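Local coordinates for Rho guanyl nucleotide exchange factor (Rom2), putative (Aspergillus fumigatus Af293, PDB 5O51), which probably acts as a guanine-nucleotide exchange factor for Rho-type GTPases, and is represented here by its CNH domain, a seven-bladed beta-propeller, at residues 239-244 with 278-283; 128-133 with 181-186; 40-45 with 63-68; 300-305 with 317-322; 210-215 with 247-252. All blocks are in the same frame, centred on the assembly; numbering follows the deposited sequence.

Interaction 1. Residues 239-244 with 278-283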
# COMPACT_ATOMS: atom_id res chain seq x y z
N GLU A 239 4.45 -20.97 -3.49
CA GLU A 239 5.67 -20.18 -3.19
C GLU A 239 5.25 -18.73 -2.85
O GLU A 239 4.25 -18.25 -3.35
CB GLU A 239 6.65 -20.16 -4.39
CG GLU A 239 6.98 -21.50 -5.06
CD GLU A 239 7.74 -21.37 -6.40
OE1 GLU A 239 7.55 -20.39 -7.18
OE2 GLU A 239 8.55 -22.28 -6.68
N PHE A 240 6.04 -18.03 -2.04
CA PHE A 240 5.89 -16.58 -1.85
C PHE A 240 7.03 -15.81 -2.49
O PHE A 240 8.20 -16.19 -2.32
CB PHE A 240 5.92 -16.28 -0.38
CG PHE A 240 4.79 -16.91 0.37
CD1 PHE A 240 4.85 -18.26 0.74
CD2 PHE A 240 3.68 -16.17 0.73
CE1 PHE A 240 3.81 -18.85 1.47
CE2 PHE A 240 2.65 -16.75 1.47
CZ PHE A 240 2.71 -18.09 1.83
N LEU A 241 6.70 -14.75 -3.21
CA LEU A 241 7.67 -13.78 -3.70
C LEU A 241 7.83 -12.71 -2.67
O LEU A 241 6.85 -12.03 -2.34
CB LEU A 241 7.23 -13.14 -5.00
CG LEU A 241 8.16 -12.01 -5.56
CD1 LEU A 241 9.53 -12.56 -5.89
CD2 LEU A 241 7.56 -11.41 -6.81
N LEU A 242 9.06 -12.59 -2.15
CA LEU A 242 9.43 -11.63 -1.11
C LEU A 242 10.18 -10.46 -1.73
O LEU A 242 11.14 -10.67 -2.49
CB LEU A 242 10.29 -12.33 -0.09
CG LEU A 242 9.61 -13.48 0.72
CD1 LEU A 242 10.64 -14.00 1.73
CD2 LEU A 242 8.42 -13.04 1.56
N ASN A 243 9.74 -9.25 -1.43
CA ASN A 243 10.25 -8.02 -2.05
C ASN A 243 10.73 -7.04 -0.96
O ASN A 243 9.95 -6.59 -0.09
CB ASN A 243 9.23 -7.32 -2.96
CG ASN A 243 8.71 -8.20 -4.08
OD1 ASN A 243 9.36 -8.46 -5.09
ND2 ASN A 243 7.48 -8.66 -3.92
N TYR A 244 12.02 -6.79 -0.97
CA TYR A 244 12.66 -5.82 -0.08
C TYR A 244 13.31 -4.69 -0.93
O TYR A 244 13.48 -4.83 -2.17
CB TYR A 244 13.74 -6.48 0.74
CG TYR A 244 13.49 -7.81 1.50
CD1 TYR A 244 13.22 -8.96 0.84
CD2 TYR A 244 13.68 -7.88 2.88
CE1 TYR A 244 13.04 -10.15 1.51
CE2 TYR A 244 13.50 -9.07 3.57
CZ TYR A 244 13.22 -10.22 2.87
OH TYR A 244 13.06 -11.48 3.47
N PRO A 278 3.48 -11.33 -16.93
CA PRO A 278 4.73 -11.87 -16.40
C PRO A 278 5.69 -10.78 -15.83
O PRO A 278 6.91 -11.03 -15.78
CB PRO A 278 5.33 -12.53 -17.66
CG PRO A 278 4.95 -11.58 -18.72
CD PRO A 278 3.64 -10.98 -18.36
N TYR A 279 5.18 -9.63 -15.37
CA TYR A 279 6.10 -8.55 -14.93
C TYR A 279 6.06 -8.29 -13.43
O TYR A 279 5.06 -8.50 -12.78
CB TYR A 279 5.86 -7.30 -15.70
CG TYR A 279 5.87 -7.45 -17.21
CD1 TYR A 279 7.05 -7.76 -17.90
CD2 TYR A 279 4.71 -7.28 -17.96
CE1 TYR A 279 7.06 -7.89 -19.26
CE2 TYR A 279 4.70 -7.40 -19.33
CZ TYR A 279 5.88 -7.70 -19.99
OH TYR A 279 5.90 -7.84 -21.36
N ILE A 280 7.21 -7.86 -12.89
CA ILE A 280 7.29 -7.40 -11.50
C ILE A 280 7.82 -5.99 -11.64
O ILE A 280 8.85 -5.77 -12.36
CB ILE A 280 8.08 -8.36 -10.59
CG1 ILE A 280 8.44 -7.72 -9.24
CG2 ILE A 280 9.35 -8.87 -11.23
CD1 ILE A 280 7.22 -7.63 -8.35
N LEU A 281 7.09 -5.03 -11.02
CA LEU A 281 7.43 -3.61 -11.14
C LEU A 281 7.87 -3.07 -9.77
O LEU A 281 7.17 -3.25 -8.79
CB LEU A 281 6.22 -2.82 -11.60
CG LEU A 281 5.72 -3.05 -13.05
CD1 LEU A 281 4.74 -4.21 -13.09
CD2 LEU A 281 5.03 -1.85 -13.64
N ALA A 282 9.05 -2.47 -9.72
CA ALA A 282 9.57 -1.83 -8.48
C ALA A 282 9.52 -0.32 -8.61
O ALA A 282 10.15 0.22 -9.51
CB ALA A 282 11.01 -2.27 -8.27
N PHE A 283 8.77 0.40 -7.73
CA PHE A 283 8.71 1.88 -7.83
C PHE A 283 9.69 2.50 -6.84
O PHE A 283 9.62 2.17 -5.65
CB PHE A 283 7.25 2.33 -7.45
CG PHE A 283 6.22 1.90 -8.45
CD1 PHE A 283 5.80 0.59 -8.53
CD2 PHE A 283 5.71 2.78 -9.34
CE1 PHE A 283 4.90 0.19 -9.53
CE2 PHE A 283 4.77 2.41 -10.30
CZ PHE A 283 4.38 1.12 -10.39
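Two neighbouring blades of the seven-bladed CNH beta-propeller meet where Leu241 and Asn243, on the second strand of one blade, face Ile280 on the second strand of the next. The backbones stay well apart: the nearest CA pair, Asn243 with Ala282, is separated by 9.0 Å, and no hydrogen bond crosses. Side chains alone therefore span the interface, which suits long branched residues. Leu241 and Ile280 meet end to end, the CD2 methyl of Leu241 lying 4.1 Å from CD1 of Ile280. Ile280 gets there because its CG1 stands anti to the backbone N (chi1 166°), which sends the longer branch out of its own sheet while CG2 remains closer to the main chain. Phe250 and Ile293 also touch Leu241, keeping this side of the interface apolar. Asn243, two residues further along the same strand and on the same face, might seem out of place against a methyl group, but its amide is occupied within its own blade. OD1 is hydrogen-bonded to Ser248 OG, and ND2 makes a weak bond to the carbonyl of His232, so the buried polar group has partners, which probably restrains its rotation. The amide of Asn243 passes beside the Ile280 side chain, pointing the other way, which leaves OD1 in van der Waals contact with Ile280 CD1 at 4.0 Å.

Interaction 2. Residues 128-133 with 181-186; sequences CSVKTS and SSIHFL
Cys128 points across a boundary between two blades of the CNH beta-propeller at Ile183 and Phe185, and its short side chain divides its contacts between them. The CB atom lies 4.5 Å from Ile183 CD1, a loose apolar touch. One bond further, SG is placed anti to the carbonyl carbon (chi1 -38°), a turn that brings it to the ring of Phe185. There it meets CZ at 3.4 Å and CE1 at 3.9 Å. The sulfur is 58° off the ring normal, an oblique sulfur-aromatic contact in which a polarisable atom rests against one end of the ring. A small side chain ending in sulfur suits a place where the ring comes this close. Two residues on, Val130 faces the same way as Cys128, and its CG2 packs 4.2 Å from Ile183 CD1. That one methyl of Ile183 thus bridges Cys128 and Val130, while Ser129 between them turns to the other face of its sheet. The strands run nearly antiparallel, at 156°, yet their axes come no closer than 9.1 Å, and side chains alone join them. Strand 125-132 is the second of its blade and strand 180-186 the first of the next. Around them, Phe115 of strand 115-120 touches Val130 and Lys117 of the same strand touches Ile183 and Phe185, while on strand 189-194 Leu190 touches Cys128 and Phe185, and Val192 touches Ile183.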
# COMPACT_ATOMS: atom_id res chain seq x y z
N CYS A 128 -5.68 -2.98 10.83
CA CYS A 128 -4.55 -2.77 11.78
C CYS A 128 -4.00 -1.40 11.64
O CYS A 128 -3.80 -0.95 10.52
CB CYS A 128 -3.36 -3.69 11.57
SG CYS A 128 -3.83 -5.34 11.10
N SER A 129 -3.72 -0.76 12.76
CA SER A 129 -2.97 0.50 12.81
C SER A 129 -1.66 0.32 13.56
O SER A 129 -1.63 -0.30 14.61
CB SER A 129 -3.80 1.56 13.51
OG SER A 129 -4.09 1.14 14.80
N VAL A 130 -0.59 0.87 13.02
CA VAL A 130 0.75 0.67 13.50
C VAL A 130 1.34 2.03 13.85
O VAL A 130 1.40 2.90 13.00
CB VAL A 130 1.59 0.06 12.40
CG1 VAL A 130 3.05 -0.12 12.83
CG2 VAL A 130 0.95 -1.25 11.95
N LYS A 131 1.71 2.21 15.12
CA LYS A 131 2.70 3.22 15.51
C LYS A 131 4.12 2.66 15.47
O LYS A 131 4.35 1.56 15.88
CB LYS A 131 2.42 3.74 16.91
CG LYS A 131 3.50 4.72 17.41
CD LYS A 131 3.00 5.60 18.54
CE LYS A 131 2.64 4.80 19.78
NZ LYS A 131 2.14 5.74 20.81
N THR A 132 5.09 3.41 15.00
CA THR A 132 6.45 2.90 14.86
C THR A 132 7.44 4.03 14.95
O THR A 132 7.11 5.16 14.61
CB THR A 132 6.63 2.14 13.50
OG1 THR A 132 7.91 1.47 13.44
CG2 THR A 132 6.47 3.08 12.29
N SER A 133 8.63 3.72 15.45
CA SER A 133 9.79 4.63 15.45
C SER A 133 11.04 3.77 15.21
O SER A 133 10.92 2.56 15.11
CB SER A 133 9.88 5.35 16.81
OG SER A 133 9.64 4.46 17.89
N SER A 181 8.42 -1.25 8.53
CA SER A 181 8.12 -0.76 7.16
C SER A 181 6.71 -1.11 6.68
O SER A 181 6.08 -0.29 6.04
CB SER A 181 9.08 -1.37 6.13
OG SER A 181 10.44 -1.10 6.40
N SER A 182 6.21 -2.31 6.96
CA SER A 182 4.97 -2.78 6.33
C SER A 182 4.23 -3.88 7.11
O SER A 182 4.76 -4.49 8.00
CB SER A 182 5.34 -3.33 4.98
OG SER A 182 6.20 -4.45 5.08
N ILE A 183 3.01 -4.16 6.69
CA ILE A 183 2.24 -5.24 7.29
C ILE A 183 1.34 -6.02 6.31
O ILE A 183 0.69 -5.46 5.47
CB ILE A 183 1.46 -4.70 8.53
CG1 ILE A 183 1.13 -5.82 9.50
CG2 ILE A 183 0.19 -3.95 8.11
CD1 ILE A 183 0.75 -5.31 10.86
N HIS A 184 1.28 -7.33 6.46
CA HIS A 184 0.60 -8.23 5.53
C HIS A 184 -0.21 -9.27 6.29
O HIS A 184 0.21 -9.76 7.34
CB HIS A 184 1.63 -8.93 4.60
CG HIS A 184 2.51 -7.96 3.87
ND1 HIS A 184 2.17 -7.42 2.65
CD2 HIS A 184 3.64 -7.32 4.26
CE1 HIS A 184 3.07 -6.53 2.30
NE2 HIS A 184 3.97 -6.44 3.27
N PHE A 185 -1.41 -9.55 5.79
CA PHE A 185 -2.25 -10.62 6.33
C PHE A 185 -1.88 -11.90 5.65
O PHE A 185 -1.97 -11.96 4.42
CB PHE A 185 -3.70 -10.30 6.06
CG PHE A 185 -4.22 -9.17 6.89
CD1 PHE A 185 -4.59 -9.39 8.23
CD2 PHE A 185 -4.31 -7.89 6.37
CE1 PHE A 185 -5.08 -8.35 9.00
CE2 PHE A 185 -4.78 -6.85 7.13
CZ PHE A 185 -5.18 -7.07 8.44
N LEU A 186 -1.40 -12.88 6.43
CA LEU A 186 -1.15 -14.25 5.95
C LEU A 186 -2.00 -15.23 6.74
O LEU A 186 -1.55 -15.70 7.79
CB LEU A 186 0.28 -14.65 6.18
CG LEU A 186 1.36 -14.04 5.32
CD1 LEU A 186 2.70 -14.48 5.92
CD2 LEU A 186 1.16 -14.46 3.86

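Interaction 3. Residues 40-45 with 63-68; sequences SGIFIS and SQVTQI
Ile42 is the apolar wedge of this contact, its two branches each meeting a different residue of the segment 63-68. The torsion about CA and CB (chi1 -64°) sets CG1 beside the backbone N and CG2 beside the carbonyl carbon, which forks the side chain. CG1 meets Val65 CG2 at 4.0 Å, the two side chains crossing at about a right angle, and CG2 rests 4.2 Å from Ile68 CD1. Beta-branched residues suit this place because the two carbons borne on CB can each touch a different neighbour. Val65 and Ile68 are three residues apart, so a regular strand would turn them to different faces. A classic beta bulge, with Thr66 and Gln67 both opposite Leu80, inserts the extra residue and lets both point at Ile42. Val35 and Val79 add to the apolar cluster, Val35 touching Ile42 and Ile68, Val79 touching Ile42 and Val65. Toward the N-terminal ends of both segments the packing slackens. Ser40 and Ser63 are polar and at least partly exposed, and the side chain of Ser63 comes no nearer than 5.0 Å to segment 40-45. Ser40 OG is hydrogen-bonded instead to Arg58. Such a joint, apolar inside and polar at its edge, links the third strand of one blade to the first strand of the next, as expected between consecutive blades of a beta-propeller.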
# COMPACT_ATOMS: atom_id res chain seq x y z
N SER A 40 -4.46 19.16 1.72
CA SER A 40 -5.54 20.07 2.04
C SER A 40 -6.94 19.48 2.13
O SER A 40 -7.85 20.12 2.72
CB SER A 40 -5.69 21.04 0.89
OG SER A 40 -6.71 20.44 0.06
N GLY A 41 -7.19 18.36 1.48
CA GLY A 41 -8.55 17.82 1.33
C GLY A 41 -8.60 16.46 0.60
O GLY A 41 -7.59 15.98 0.15
N ILE A 42 -9.80 15.88 0.52
CA ILE A 42 -10.15 14.65 -0.19
C ILE A 42 -11.10 15.05 -1.33
O ILE A 42 -12.09 15.85 -1.15
CB ILE A 42 -10.75 13.65 0.78
CG1 ILE A 42 -9.70 13.24 1.82
CG2 ILE A 42 -11.22 12.34 0.08
CD1 ILE A 42 -10.28 12.46 2.97
N PHE A 43 -10.81 14.50 -2.52
CA PHE A 43 -11.56 14.79 -3.76
C PHE A 43 -12.05 13.47 -4.38
O PHE A 43 -11.43 12.39 -4.16
CB PHE A 43 -10.69 15.54 -4.75
CG PHE A 43 -10.14 16.90 -4.26
CD1 PHE A 43 -8.98 16.99 -3.49
CD2 PHE A 43 -10.79 18.10 -4.63
CE1 PHE A 43 -8.51 18.23 -3.04
CE2 PHE A 43 -10.32 19.35 -4.21
CZ PHE A 43 -9.15 19.42 -3.43
N ILE A 44 -13.12 13.55 -5.18
CA ILE A 44 -13.64 12.40 -5.97
C ILE A 44 -13.85 12.80 -7.40
O ILE A 44 -14.28 13.94 -7.68
CB ILE A 44 -14.91 11.79 -5.36
CG1 ILE A 44 -15.40 10.57 -6.11
CG2 ILE A 44 -16.09 12.76 -5.26
CD1 ILE A 44 -16.23 9.66 -5.23
N SER A 45 -13.47 11.92 -8.34
CA SER A 45 -13.79 12.07 -9.77
C SER A 45 -14.30 10.70 -10.29
O SER A 45 -14.20 9.69 -9.61
CB SER A 45 -12.57 12.47 -10.64
OG SER A 45 -11.62 11.40 -10.66
N SER A 63 -6.76 17.49 6.50
CA SER A 63 -5.47 17.97 6.16
C SER A 63 -4.43 16.88 6.36
O SER A 63 -4.64 16.00 7.16
CB SER A 63 -5.20 19.25 6.99
OG SER A 63 -4.44 18.97 8.14
N GLN A 64 -3.31 16.96 5.63
CA GLN A 64 -2.21 15.99 5.73
C GLN A 64 -2.68 14.53 5.53
O GLN A 64 -2.33 13.67 6.32
CB GLN A 64 -1.57 16.08 7.12
CG GLN A 64 -1.22 17.49 7.54
CD GLN A 64 -0.12 18.05 6.69
OE1 GLN A 64 0.96 17.48 6.60
NE2 GLN A 64 -0.39 19.19 6.07
N VAL A 65 -3.53 14.29 4.53
CA VAL A 65 -4.08 12.92 4.28
C VAL A 65 -2.99 12.07 3.64
O VAL A 65 -2.66 12.27 2.47
CB VAL A 65 -5.33 12.91 3.41
CG1 VAL A 65 -5.85 11.47 3.26
CG2 VAL A 65 -6.42 13.80 4.05
N THR A 66 -2.40 11.16 4.41
CA THR A 66 -1.29 10.36 3.90
C THR A 66 -1.68 8.94 3.46
O THR A 66 -0.91 8.34 2.75
CB THR A 66 -0.17 10.24 4.91
OG1 THR A 66 -0.73 9.65 6.08
CG2 THR A 66 0.43 11.65 5.27
N GLN A 67 -2.81 8.38 3.93
CA GLN A 67 -3.23 7.04 3.50
C GLN A 67 -4.76 6.95 3.54
O GLN A 67 -5.45 7.59 4.36
CB GLN A 67 -2.46 5.97 4.32
CG GLN A 67 -2.47 4.59 3.71
CD GLN A 67 -2.11 3.46 4.66
OE1 GLN A 67 -1.23 3.57 5.57
NE2 GLN A 67 -2.80 2.32 4.45
N ILE A 68 -5.30 6.24 2.57
CA ILE A 68 -6.73 6.11 2.36
C ILE A 68 -7.08 4.72 1.79
O ILE A 68 -6.33 4.17 0.96
CB ILE A 68 -7.25 7.25 1.47
CG1 ILE A 68 -8.75 7.42 1.62
CG2 ILE A 68 -6.88 7.09 -0.02
CD1 ILE A 68 -9.20 8.79 1.09

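Interaction 4. Residues 300-305 with 317-322; sequences HIMTGK and ILYAYE
Lys305 and Glu322 grip each other through backbone, water and side chain, where the chain passes from the outer strand of one propeller blade into the last blade. The backbone N of Glu322 donates to Lys305 O at 3.1 Å, a nearly straight bond (167° at the hydrogen). One water accepts from Lys305 N at 2.9 Å and donates to Glu322 O at 2.6 Å, providing a second link between the two main chains. Further out, the extended Lys305 chain crosses the Glu322 side chain at a slant. Its CE is 3.1 Å from OE1 of Glu322, nearer than NZ, whose salt bridge to OE1 is long at 3.5 Å. Long, charged residues suit this surface position because their ends can reach solvent. The second direct contact lies deeper: bent at chi3 (68°), the flexible Met302 brings its CE methyl to within 3.9 Å of Tyr319 OH. Around this pair, Ile288 packs on both side chains. The other carboxylate oxygen of Glu322, OE2, is hydrogen-bonded to ND2 of Asn306, which helps hold the group in place. Beyond lies the closure of the propeller: strand 317-323 shares its sheet with strand 8-12 from the N-terminus, and Tyr321 OH is hydrogen-bonded to Lys8 NZ.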
# COMPACT_ATOMS: atom_id res chain seq x y z
N HIS A 300 12.37 -2.96 -18.79
CA HIS A 300 12.21 -1.52 -19.06
C HIS A 300 12.50 -0.73 -17.77
O HIS A 300 12.28 -1.20 -16.64
CB HIS A 300 10.81 -1.25 -19.73
CG HIS A 300 10.68 0.12 -20.32
ND1 HIS A 300 11.66 0.70 -21.11
CD2 HIS A 300 9.70 1.06 -20.19
CE1 HIS A 300 11.29 1.92 -21.46
NE2 HIS A 300 10.11 2.17 -20.91
N ILE A 301 13.13 0.42 -17.95
CA ILE A 301 13.21 1.43 -16.91
C ILE A 301 12.41 2.68 -17.38
O ILE A 301 12.65 3.22 -18.48
CB ILE A 301 14.67 1.79 -16.63
CG1 ILE A 301 15.36 0.60 -15.99
CG2 ILE A 301 14.82 3.00 -15.71
CD1 ILE A 301 16.83 0.77 -15.84
N MET A 302 11.51 3.19 -16.53
CA MET A 302 10.73 4.48 -16.84
C MET A 302 11.19 5.56 -15.85
O MET A 302 10.93 5.46 -14.65
CB MET A 302 9.24 4.20 -16.71
CG MET A 302 8.68 2.99 -17.45
SD MET A 302 6.94 2.51 -17.02
CE MET A 302 6.09 3.95 -17.72
N THR A 303 11.95 6.56 -16.31
CA THR A 303 12.54 7.53 -15.38
C THR A 303 11.51 8.63 -15.07
O THR A 303 10.58 8.77 -15.78
CB THR A 303 13.82 8.15 -15.91
OG1 THR A 303 13.52 8.71 -17.19
CG2 THR A 303 14.88 7.09 -16.14
N GLY A 304 11.70 9.37 -13.98
CA GLY A 304 10.89 10.52 -13.66
C GLY A 304 11.28 11.08 -12.34
O GLY A 304 12.37 10.83 -11.82
N LYS A 305 10.37 11.84 -11.78
CA LYS A 305 10.62 12.56 -10.55
C LYS A 305 9.46 12.45 -9.53
O LYS A 305 8.33 12.59 -9.87
CB LYS A 305 10.91 14.01 -10.97
CG LYS A 305 11.74 14.71 -9.92
CD LYS A 305 11.67 16.22 -10.04
CE LYS A 305 11.95 16.83 -8.66
NZ LYS A 305 12.20 18.29 -8.73
N ILE A 317 -2.54 -0.58 -12.50
CA ILE A 317 -1.68 0.05 -11.48
C ILE A 317 -1.77 1.54 -11.69
O ILE A 317 -1.44 2.04 -12.75
CB ILE A 317 -0.21 -0.40 -11.64
CG1 ILE A 317 -0.16 -1.91 -11.57
CG2 ILE A 317 0.67 0.22 -10.55
CD1 ILE A 317 1.07 -2.52 -12.22
N LEU A 318 -2.23 2.25 -10.67
CA LEU A 318 -2.28 3.70 -10.68
C LEU A 318 -1.06 4.29 -9.93
O LEU A 318 -0.67 3.80 -8.83
CB LEU A 318 -3.61 4.16 -10.05
CG LEU A 318 -4.89 3.64 -10.71
CD1 LEU A 318 -6.13 3.98 -9.95
CD2 LEU A 318 -4.94 4.26 -12.10
N TYR A 319 -0.47 5.34 -10.52
CA TYR A 319 0.70 5.97 -9.94
C TYR A 319 0.73 7.45 -10.29
O TYR A 319 -0.02 7.85 -11.14
CB TYR A 319 2.01 5.24 -10.36
CG TYR A 319 2.45 5.49 -11.78
CD1 TYR A 319 1.81 4.89 -12.84
CD2 TYR A 319 3.50 6.37 -12.07
CE1 TYR A 319 2.19 5.15 -14.16
CE2 TYR A 319 3.90 6.62 -13.38
CZ TYR A 319 3.25 5.97 -14.43
OH TYR A 319 3.62 6.18 -15.78
N ALA A 320 1.49 8.25 -9.51
CA ALA A 320 1.71 9.67 -9.77
C ALA A 320 3.17 10.04 -9.98
O ALA A 320 4.05 9.40 -9.43
CB ALA A 320 1.11 10.51 -8.61
N TYR A 321 3.39 11.11 -10.72
CA TYR A 321 4.73 11.66 -10.95
C TYR A 321 4.66 13.18 -11.20
O TYR A 321 3.62 13.69 -11.66
CB TYR A 321 5.44 10.90 -12.09
CG TYR A 321 4.79 11.05 -13.47
CD1 TYR A 321 3.86 10.15 -13.89
CD2 TYR A 321 5.15 12.07 -14.35
CE1 TYR A 321 3.27 10.24 -15.11
CE2 TYR A 321 4.52 12.19 -15.59
CZ TYR A 321 3.57 11.27 -15.94
OH TYR A 321 2.90 11.26 -17.15
N GLU A 322 5.75 13.89 -10.89
CA GLU A 322 5.88 15.35 -11.18
C GLU A 322 6.34 15.54 -12.61
O GLU A 322 7.25 14.87 -13.07
CB GLU A 322 6.99 16.03 -10.38
CG GLU A 322 6.79 16.05 -8.91
CD GLU A 322 7.89 16.78 -8.12
OE1 GLU A 322 8.85 17.36 -8.74
OE2 GLU A 322 7.77 16.74 -6.85
O HOH W 1 8.45 12.69 -13.83

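Interaction 5. Residues 210-215 with 247-252; sequences SLLDQA and FSFFVN
Torsions about the first side-chain bonds bring Leu212 and Val251 together: in both, the touching branch stands anti to the carbonyl carbon and beside the backbone N (CG at chi1 -66° in Leu212, CG1 at -58° in Val251). The contact joins two blades of the beta-propeller, Leu212 lying in the loop that follows the outer strand of one blade and Val251 on the third strand of the next. Their side chains cross at about a right angle, and CD2 of Leu212 meets CG1 of Val251 at 3.9 Å. The same CD2 approaches the Phe249 ring at its edge, near the ring plane, 4.3 Å from CE2. The CA atoms of Leu212 and Val251 are 8.2 Å apart, so a leucine, whose methyls stand farther from the main chain than a valine's, suits the loop side; the compact valine and flat phenylalanine form an apolar wall. Leu219 of the loop and Val222 of helix 220-224 touch both Leu212 and Phe249, and Phe221 of that helix packs edge-to-face with Phe249, completing the apolar surroundings. Just beyond Leu212 the chain runs through Asp213 to the exposed Gln214 and Ala215. Asp213 suits the Asx turn here: the backbone N of Ala215 donates to its OD1 at 2.9 Å, from the anti side of the carboxylate and 22° out of its plane.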
# COMPACT_ATOMS: atom_id res chain seq x y z
N SER A 210 10.66 -15.37 13.17
CA SER A 210 11.12 -14.90 11.89
C SER A 210 10.53 -15.79 10.80
O SER A 210 10.20 -16.95 11.06
CB SER A 210 12.65 -14.90 11.79
OG SER A 210 13.05 -16.07 11.09
N LEU A 211 10.38 -15.25 9.59
CA LEU A 211 9.90 -16.02 8.44
C LEU A 211 10.96 -16.85 7.77
O LEU A 211 10.72 -17.98 7.30
CB LEU A 211 9.34 -15.05 7.38
CG LEU A 211 8.53 -15.66 6.22
CD1 LEU A 211 7.05 -15.65 6.54
CD2 LEU A 211 8.77 -14.89 4.94
N LEU A 212 12.12 -16.27 7.57
CA LEU A 212 13.21 -17.00 6.91
C LEU A 212 13.82 -18.02 7.89
O LEU A 212 13.82 -17.77 9.10
CB LEU A 212 14.28 -16.02 6.45
CG LEU A 212 13.84 -15.05 5.35
CD1 LEU A 212 15.04 -14.24 4.95
CD2 LEU A 212 13.26 -15.79 4.14
N ASP A 213 14.31 -19.15 7.38
CA ASP A 213 14.94 -20.20 8.21
C ASP A 213 16.47 -19.96 8.34
O ASP A 213 17.19 -20.05 7.34
CB ASP A 213 14.70 -21.55 7.58
CG ASP A 213 15.13 -22.75 8.48
OD1 ASP A 213 16.22 -22.76 9.13
OD2 ASP A 213 14.37 -23.74 8.47
N GLN A 214 16.94 -19.71 9.56
CA GLN A 214 18.40 -19.56 9.86
C GLN A 214 19.40 -20.60 9.25
O GLN A 214 20.56 -20.27 9.04
CB GLN A 214 18.62 -19.48 11.39
CG GLN A 214 18.16 -20.72 12.17
CD GLN A 214 19.11 -21.19 13.28
OE1 GLN A 214 19.55 -22.35 13.30
NE2 GLN A 214 19.43 -20.29 14.23
N ALA A 215 18.96 -21.83 9.00
CA ALA A 215 19.84 -22.87 8.40
C ALA A 215 20.03 -22.78 6.86
O ALA A 215 20.97 -23.39 6.31
CB ALA A 215 19.33 -24.26 8.74
N PHE A 247 16.43 -6.33 -2.76
CA PHE A 247 16.39 -7.54 -3.53
C PHE A 247 15.05 -8.18 -3.48
O PHE A 247 14.27 -7.89 -2.61
CB PHE A 247 17.46 -8.55 -3.05
CG PHE A 247 17.75 -8.50 -1.57
CD1 PHE A 247 16.79 -8.89 -0.65
CD2 PHE A 247 19.02 -8.13 -1.11
CE1 PHE A 247 17.06 -8.80 0.72
CE2 PHE A 247 19.32 -8.09 0.25
CZ PHE A 247 18.33 -8.42 1.17
N SER A 248 14.81 -9.08 -4.45
CA SER A 248 13.65 -9.93 -4.45
C SER A 248 14.05 -11.36 -4.64
O SER A 248 14.97 -11.63 -5.40
CB SER A 248 12.60 -9.49 -5.50
OG SER A 248 11.98 -8.30 -5.07
N PHE A 249 13.31 -12.28 -3.97
CA PHE A 249 13.48 -13.70 -4.24
C PHE A 249 12.28 -14.54 -3.75
O PHE A 249 11.37 -14.06 -3.04
CB PHE A 249 14.76 -14.17 -3.56
CG PHE A 249 14.74 -13.96 -2.08
CD1 PHE A 249 15.14 -12.76 -1.54
CD2 PHE A 249 14.23 -14.94 -1.25
CE1 PHE A 249 15.04 -12.53 -0.18
CE2 PHE A 249 14.16 -14.74 0.10
CZ PHE A 249 14.59 -13.55 0.64
N PHE A 250 12.29 -15.82 -4.12
CA PHE A 250 11.16 -16.72 -3.74
C PHE A 250 11.46 -17.59 -2.49
O PHE A 250 12.60 -18.08 -2.31
CB PHE A 250 10.87 -17.65 -4.88
CG PHE A 250 10.27 -17.02 -6.05
CD1 PHE A 250 8.90 -16.81 -6.11
CD2 PHE A 250 11.06 -16.69 -7.16
CE1 PHE A 250 8.34 -16.20 -7.21
CE2 PHE A 250 10.49 -16.12 -8.26
CZ PHE A 250 9.13 -15.86 -8.29
N VAL A 251 10.44 -17.86 -1.67
CA VAL A 251 10.52 -18.94 -0.63
C VAL A 251 9.34 -19.91 -0.73
O VAL A 251 8.36 -19.62 -1.47
CB VAL A 251 10.64 -18.47 0.82
CG1 VAL A 251 11.85 -17.58 1.01
CG2 VAL A 251 9.38 -17.81 1.32
N ASN A 252 9.45 -21.04 -0.01
CA ASN A 252 8.39 -22.08 -0.00
C ASN A 252 7.28 -22.08 1.07
O ASN A 252 6.24 -22.74 0.86
CB ASN A 252 8.99 -23.51 -0.03
CG ASN A 252 9.69 -23.90 1.26
OD1 ASN A 252 9.63 -23.21 2.31
ND2 ASN A 252 10.43 -25.00 1.18

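All five contacts join consecutive blades of one propeller. Interactions 1, 2, 3 and 5 are buried and mainly apolar, with Asn243 the polar exception in interaction 1; interaction 2 adds a sulfur-aromatic touch, interaction 3 depends on a bulge, and interaction 5, farther from the centre, has a loop as one partner. Interaction 4 stands alone at the surface, held by backbone, water and charge. Interactions 1 and 5 share a sheet, strands 239-244 and 247-251 being neighbours in it. Interaction 1 also touches interaction 4, through Phe283 and Ile317, and interaction 2, through Phe240 and Leu186, whereas interaction 3 lies across the chain's centre from interactions 1 and 5.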